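Side-chain contacts in sarcoplasmic calcium-binding protein (Branchiostoma lanceolatum, PDB 2SAS), which binds calcium ions through EF-hands and seems to be more abundant in fast-contracting muscles, though its role there is not established: residues N105-L110 with E163-L168; N159-L164 with N178-Q183. All coordinates share one frame; numbering follows the deposited sequence.

Contact 1 of 2, residues N105-L110 with E163-L168; sequences NRIPFL and ELYYRL
Arg106 touches Tyr165 with its aliphatic stem, while its NH2 makes a salt bridge to Glu61 OE1. That oxygen also accepts a hydrogen bond from Asn105 ND2. Arg106 NH1 donates to the backbone O of Phe17. These outside partners hold the guanidinium group away from helix 158-170. A chi1 of -178° puts Arg106 CG 3.6 Å from Tyr165 OH, and bends at chi2 and chi3 then lead the guanidinium group off to Glu61 and Phe17. The guanidinium plane stands 78° from the plane of the tyrosine ring.

The contact joins a helix of EF-hand 3 to a helix of EF-hand 4. The axes of segments 105-110 and 163-168 approach to 10.9 Å, with 123° between their N-to-C directions. The backbones are closest where Ile107 CA lies 7.2 Å from Tyr165 CA. Tyr165 bridges the gap. Its CG is anti to the backbone N, and this swings the ring out toward helix 103-114.

Ile107 covers one face of the ring. Its CG1 sits 3.5 Å from the ring centroid in a CH-pi contact, displaced toward the CD1 rim. The packing is tight there, with Ile107 CG1 only 3.3 Å from Tyr165 CD1. The CD1 methyl of Ile107 follows the same rim, 3.7 Å from Tyr165 CE1. Leu110 meets the ring obliquely on its CE2 side, its CD2 methyl 3.9 Å from Tyr165 CE2. Phe17 of helix 4-18 touches both Leu110 and Tyr165.

Contact 2 of 2, residues N159-L164 with N178-Q183; sequences NRYKEL and NTLMGQ
Helix 158-170, the second helix of EF-hand 4, receives the C-terminal tail here, with Leu180 as the main residue inserted from the tail. Its two methyls part between two partners. CD1 of Leu180 rests on the helix backbone, 3.5 Å from Leu164 C and 3.6 Å from Leu164 CB. CD2 of Leu180 reaches the Tyr161 ring obliquely, 3.8 Å from Tyr161 CE1. With chi1 at -170° the Tyr161 ring extends opposite its own backbone N and reaches the leucine. The branched end of Leu164 meets Thr179, whose OG1 lies 4.1 Å from Leu164 CD1 and almost as near to CD2. That hydroxyl is satisfied by the backbone O of Ala176.

The tail keeps its own shape. Asn178 O accepts from Met181 N at 3.0 Å and from Gln183 N at 3.2 Å, the two arriving from opposite faces of its plane. With a bond from Gly182 N to Thr179 O and the positive phi of Gly182, these features make a Schellman motif, its inner bond weak. Leu180 O is bonded to Tyr130 OH.

Cutting Leu180 back to an alanine would probably leave Leu164 CB and Tyr161 CE1 without their partner from the tail and open a gap beside the helix. The side chains meet the helix by apolar contact, so the tail probably holds here by close fit and exclusion of water.

Overall arrangement
Contacts 1 and 2 share helix 158-170 and lie side by side, their centres 8 Å apart. The helix turns Tyr165 toward helix 103-114 and Leu164 toward the tail. Tyr161 of contact 2 also reaches contact 1, with its OH 3.4 Å from Leu110 CB. Leu180 CD1 comes within 3.5 Å of Tyr165 N, so the tail touches the backbone of the residue central to contact 1. Neither contact supplies a calcium ligand. The side chain of Arg106 is about 12 Å from a bound calcium ion, about 8 Å from the side chain of Asp30 and about 10 Å from that of Asp19. The Tyr161 side chain is also about 12 Å from a calcium ion, about 9 Å from the side chain of Asp115 and about 11 Å from that of Glu126.

Contact 1 of 2, residues N105-L110 with E163-L168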
loop_
_atom_site.group_PDB
_atom_site.type_symbol
_atom_site.label_atom_id
_atom_site.label_comp_id
_atom_site.label_asym_id
_atom_site.label_seq_id
_atom_site.Cartn_x
_atom_site.Cartn_y
_atom_site.Cartn_z
ATOM N N ASN A 105 -3.862 -22.716 -5.278
ATOM C CA ASN A 105 -3.197 -22.330 -6.534
ATOM C C ASN A 105 -2.621 -20.909 -6.393
ATOM O O ASN A 105 -1.675 -20.562 -7.125
ATOM C CB ASN A 105 -4.038 -22.433 -7.798
ATOM C CG ASN A 105 -3.154 -22.173 -9.037
ATOM O OD1 ASN A 105 -2.505 -23.130 -9.485
ATOM N ND2 ASN A 105 -3.155 -20.965 -9.601
ATOM N N ARG A 106 -3.237 -20.129 -5.532
ATOM C CA ARG A 106 -2.801 -18.726 -5.298
ATOM C C ARG A 106 -1.464 -18.797 -4.551
ATOM O O ARG A 106 -0.548 -18.067 -5.000
ATOM C CB ARG A 106 -3.854 -17.878 -4.663
ATOM C CG ARG A 106 -3.707 -16.407 -4.342
ATOM C CD ARG A 106 -4.125 -15.514 -5.491
ATOM N NE ARG A 106 -3.936 -16.305 -6.709
ATOM C CZ ARG A 106 -3.428 -15.831 -7.843
ATOM N NH1 ARG A 106 -3.230 -14.528 -7.974
ATOM N NH2 ARG A 106 -3.177 -16.658 -8.860
ATOM N N ILE A 107 -1.347 -19.621 -3.514
ATOM C CA ILE A 107 -0.110 -19.776 -2.745
ATOM C C ILE A 107 1.130 -20.039 -3.590
ATOM O O ILE A 107 2.036 -19.183 -3.521
ATOM C CB ILE A 107 -0.228 -20.696 -1.500
ATOM C CG1 ILE A 107 -1.097 -20.021 -0.392
ATOM C CG2 ILE A 107 1.130 -21.153 -0.903
ATOM C CD1 ILE A 107 -1.927 -21.159 0.365
ATOM N N PRO A 108 1.219 -21.088 -4.380
ATOM C CA PRO A 108 2.397 -21.388 -5.224
ATOM C C PRO A 108 2.682 -20.347 -6.270
ATOM O O PRO A 108 3.856 -20.007 -6.571
ATOM C CB PRO A 108 2.084 -22.736 -5.869
ATOM C CG PRO A 108 0.577 -22.778 -5.886
ATOM C CD PRO A 108 0.200 -22.174 -4.503
ATOM N N PHE A 109 1.596 -19.823 -6.804
ATOM C CA PHE A 109 1.697 -18.762 -7.859
ATOM C C PHE A 109 2.369 -17.546 -7.269
ATOM O O PHE A 109 3.311 -16.918 -7.853
ATOM C CB PHE A 109 0.326 -18.580 -8.523
ATOM C CG PHE A 109 0.273 -17.508 -9.553
ATOM C CD1 PHE A 109 0.005 -16.182 -9.191
ATOM C CD2 PHE A 109 0.582 -17.842 -10.880
ATOM C CE1 PHE A 109 0.028 -15.184 -10.189
ATOM C CE2 PHE A 109 0.587 -16.861 -11.873
ATOM C CZ PHE A 109 0.306 -15.545 -11.501
ATOM N N LEU A 110 1.914 -17.113 -6.113
ATOM C CA LEU A 110 2.509 -15.978 -5.404
ATOM C C LEU A 110 3.943 -16.307 -5.004
ATOM O O LEU A 110 4.836 -15.478 -5.193
ATOM C CB LEU A 110 1.695 -15.696 -4.152
ATOM C CG LEU A 110 0.740 -14.506 -4.175
ATOM C CD1 LEU A 110 0.459 -14.108 -5.610
ATOM C CD2 LEU A 110 -0.473 -14.934 -3.383
ATOM N N GLU A 163 2.715 -20.957 5.485
ATOM C CA GLU A 163 2.441 -20.675 6.894
ATOM C C GLU A 163 2.050 -19.217 7.075
ATOM O O GLU A 163 1.132 -18.882 7.822
ATOM C CB GLU A 163 3.626 -20.961 7.844
ATOM C CG GLU A 163 4.312 -22.313 7.919
ATOM C CD GLU A 163 5.585 -22.405 8.747
ATOM O OE1 GLU A 163 5.995 -21.531 9.510
ATOM O OE2 GLU A 163 6.237 -23.480 8.571
ATOM N N LEU A 164 2.847 -18.376 6.405
ATOM C CA LEU A 164 2.629 -16.924 6.489
ATOM C C LEU A 164 1.384 -16.522 5.735
ATOM O O LEU A 164 0.579 -15.708 6.219
ATOM C CB LEU A 164 3.919 -16.259 6.070
ATOM C CG LEU A 164 5.184 -16.621 6.840
ATOM C CD1 LEU A 164 6.389 -16.164 6.025
ATOM C CD2 LEU A 164 5.141 -15.888 8.178
ATOM N N TYR A 165 1.187 -17.115 4.556
ATOM C CA TYR A 165 -0.058 -16.769 3.802
ATOM C C TYR A 165 -1.273 -17.040 4.706
ATOM O O TYR A 165 -2.088 -16.128 4.891
ATOM C CB TYR A 165 -0.093 -17.420 2.436
ATOM C CG TYR A 165 -1.294 -17.180 1.574
ATOM C CD1 TYR A 165 -2.443 -17.966 1.784
ATOM C CD2 TYR A 165 -1.338 -16.276 0.542
ATOM C CE1 TYR A 165 -3.564 -17.842 0.977
ATOM C CE2 TYR A 165 -2.464 -16.100 -0.277
ATOM C CZ TYR A 165 -3.558 -16.914 -0.071
ATOM O OH TYR A 165 -4.694 -16.786 -0.849
ATOM N N TYR A 166 -1.269 -18.207 5.326
ATOM C CA TYR A 166 -2.294 -18.664 6.254
ATOM C C TYR A 166 -2.564 -17.651 7.358
ATOM O O TYR A 166 -3.713 -17.330 7.709
ATOM C CB TYR A 166 -1.919 -20.005 6.961
ATOM C CG TYR A 166 -3.045 -20.454 7.870
ATOM C CD1 TYR A 166 -4.277 -20.782 7.297
ATOM C CD2 TYR A 166 -2.939 -20.581 9.265
ATOM C CE1 TYR A 166 -5.375 -21.215 8.024
ATOM C CE2 TYR A 166 -4.031 -20.990 10.029
ATOM C CZ TYR A 166 -5.233 -21.317 9.410
ATOM O OH TYR A 166 -6.306 -21.746 10.155
ATOM N N ARG A 167 -1.487 -17.160 7.945
ATOM C CA ARG A 167 -1.606 -16.210 9.063
ATOM C C ARG A 167 -2.082 -14.840 8.612
ATOM O O ARG A 167 -2.706 -14.157 9.446
ATOM C CB ARG A 167 -0.299 -16.086 9.821
ATOM C CG ARG A 167 0.130 -17.407 10.489
ATOM C CD ARG A 167 1.548 -17.099 10.955
ATOM N NE ARG A 167 2.023 -18.133 11.845
ATOM C CZ ARG A 167 1.804 -18.055 13.170
ATOM N NH1 ARG A 167 1.179 -16.965 13.649
ATOM N NH2 ARG A 167 2.244 -19.009 13.979
ATOM N N LEU A 168 -1.746 -14.492 7.413
ATOM C CA LEU A 168 -2.134 -13.218 6.802
ATOM C C LEU A 168 -3.671 -13.209 6.623
ATOM O O LEU A 168 -4.341 -12.216 6.797
ATOM C CB LEU A 168 -1.486 -13.132 5.394
ATOM C CG LEU A 168 -1.332 -11.812 4.700
ATOM C CD1 LEU A 168 -1.798 -11.879 3.231
ATOM C CD2 LEU A 168 -2.087 -10.679 5.367
#

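Contact 2 of 2, residues N159-L164 with N178-Q183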
loop_
_atom_site.group_PDB
_atom_site.type_symbol
_atom_site.label_atom_id
_atom_site.label_comp_id
_atom_site.label_asym_id
_atom_site.label_seq_id
_atom_site.Cartn_x
_atom_site.Cartn_y
_atom_site.Cartn_z
ATOM N N ASN A 159 7.103 -24.003 2.160
ATOM C CA ASN A 159 6.391 -24.352 3.396
ATOM C C ASN A 159 6.399 -23.193 4.370
ATOM O O ASN A 159 5.539 -23.258 5.265
ATOM C CB ASN A 159 6.847 -25.633 4.080
ATOM C CG ASN A 159 6.819 -26.720 3.027
ATOM O OD1 ASN A 159 7.863 -26.872 2.371
ATOM N ND2 ASN A 159 5.668 -27.342 2.831
ATOM N N ARG A 160 7.301 -22.254 4.213
ATOM C CA ARG A 160 7.371 -21.103 5.121
ATOM C C ARG A 160 6.291 -20.106 4.627
ATOM O O ARG A 160 5.550 -19.598 5.451
ATOM C CB ARG A 160 8.715 -20.410 5.115
ATOM C CG ARG A 160 9.161 -19.961 6.498
ATOM C CD ARG A 160 8.206 -19.077 7.155
ATOM N NE ARG A 160 8.200 -19.192 8.633
ATOM C CZ ARG A 160 8.250 -18.066 9.343
ATOM N NH1 ARG A 160 8.464 -16.962 8.598
ATOM N NH2 ARG A 160 8.158 -17.901 10.623
ATOM N N TYR A 161 6.261 -19.992 3.319
ATOM C CA TYR A 161 5.359 -19.158 2.578
ATOM C C TYR A 161 3.890 -19.453 2.986
ATOM O O TYR A 161 3.225 -18.515 3.440
ATOM C CB TYR A 161 5.506 -19.229 1.025
ATOM C CG TYR A 161 4.641 -18.112 0.489
ATOM C CD1 TYR A 161 5.062 -16.783 0.564
ATOM C CD2 TYR A 161 3.369 -18.377 -0.040
ATOM C CE1 TYR A 161 4.286 -15.762 0.046
ATOM C CE2 TYR A 161 2.570 -17.350 -0.540
ATOM C CZ TYR A 161 3.022 -16.050 -0.474
ATOM O OH TYR A 161 2.185 -15.052 -0.894
ATOM N N LYS A 162 3.507 -20.678 2.773
ATOM C CA LYS A 162 2.258 -21.295 3.100
ATOM C C LYS A 162 1.810 -20.899 4.529
ATOM O O LYS A 162 0.645 -20.558 4.678
ATOM C CB LYS A 162 2.306 -22.838 3.099
ATOM C CG LYS A 162 2.388 -23.461 1.683
ATOM C CD LYS A 162 2.396 -24.981 1.775
ATOM C CE LYS A 162 2.509 -25.653 0.411
ATOM N NZ LYS A 162 2.076 -27.075 0.509
ATOM N N GLU A 163 2.715 -20.957 5.485
ATOM C CA GLU A 163 2.441 -20.675 6.894
ATOM C C GLU A 163 2.050 -19.217 7.075
ATOM O O GLU A 163 1.132 -18.882 7.822
ATOM C CB GLU A 163 3.626 -20.961 7.844
ATOM C CG GLU A 163 4.312 -22.313 7.919
ATOM C CD GLU A 163 5.585 -22.405 8.747
ATOM O OE1 GLU A 163 5.995 -21.531 9.510
ATOM O OE2 GLU A 163 6.237 -23.480 8.571
ATOM N N LEU A 164 2.847 -18.376 6.405
ATOM C CA LEU A 164 2.629 -16.924 6.489
ATOM C C LEU A 164 1.384 -16.522 5.735
ATOM O O LEU A 164 0.579 -15.708 6.219
ATOM C CB LEU A 164 3.919 -16.259 6.070
ATOM C CG LEU A 164 5.184 -16.621 6.840
ATOM C CD1 LEU A 164 6.389 -16.164 6.025
ATOM C CD2 LEU A 164 5.141 -15.888 8.178
ATOM N N ASN A 178 2.119 -10.894 8.898
ATOM C CA ASN A 178 2.212 -9.489 8.528
ATOM C C ASN A 178 3.394 -9.155 7.591
ATOM O O ASN A 178 3.304 -8.075 6.998
ATOM C CB ASN A 178 2.295 -8.568 9.710
ATOM C CG ASN A 178 1.061 -8.357 10.560
ATOM O OD1 ASN A 178 0.979 -7.279 11.169
ATOM N ND2 ASN A 178 0.176 -9.300 10.688
ATOM N N THR A 179 4.412 -9.948 7.538
ATOM C CA THR A 179 5.641 -9.764 6.743
ATOM C C THR A 179 5.410 -9.721 5.252
ATOM O O THR A 179 6.188 -9.073 4.531
ATOM C CB THR A 179 6.760 -10.800 7.134
ATOM O OG1 THR A 179 6.258 -12.099 6.805
ATOM C CG2 THR A 179 7.036 -10.747 8.663
ATOM N N LEU A 180 4.284 -10.320 4.883
ATOM C CA LEU A 180 3.868 -10.383 3.479
ATOM C C LEU A 180 3.319 -9.042 3.039
ATOM O O LEU A 180 3.185 -8.776 1.843
ATOM C CB LEU A 180 2.997 -11.612 3.329
ATOM C CG LEU A 180 3.607 -12.965 3.704
ATOM C CD1 LEU A 180 2.585 -14.079 3.493
ATOM C CD2 LEU A 180 4.795 -13.208 2.756
ATOM N N MET A 181 3.025 -8.162 3.968
ATOM C CA MET A 181 2.492 -6.822 3.627
ATOM C C MET A 181 3.697 -5.874 3.795
ATOM O O MET A 181 3.637 -4.653 3.696
ATOM C CB MET A 181 1.295 -6.413 4.462
ATOM C CG MET A 181 0.062 -7.243 4.381
ATOM S SD MET A 181 -1.185 -6.657 5.624
ATOM C CE MET A 181 -0.438 -7.041 7.167
ATOM N N GLY A 182 4.817 -6.563 4.076
ATOM C CA GLY A 182 6.111 -5.931 4.242
ATOM C C GLY A 182 6.230 -5.308 5.622
ATOM O O GLY A 182 7.023 -4.379 5.808
ATOM N N GLN A 183 5.457 -5.801 6.576
ATOM C CA GLN A 183 5.618 -5.166 7.912
ATOM C C GLN A 183 6.024 -6.085 9.015
ATOM O O GLN A 183 5.853 -7.306 8.992
ATOM C CB GLN A 183 4.440 -4.276 8.185
ATOM C CG GLN A 183 3.033 -4.857 8.123
ATOM C CD GLN A 183 2.298 -4.151 9.273
ATOM O OE1 GLN A 183 2.222 -2.927 9.179
ATOM N NE2 GLN A 183 1.995 -4.920 10.302
#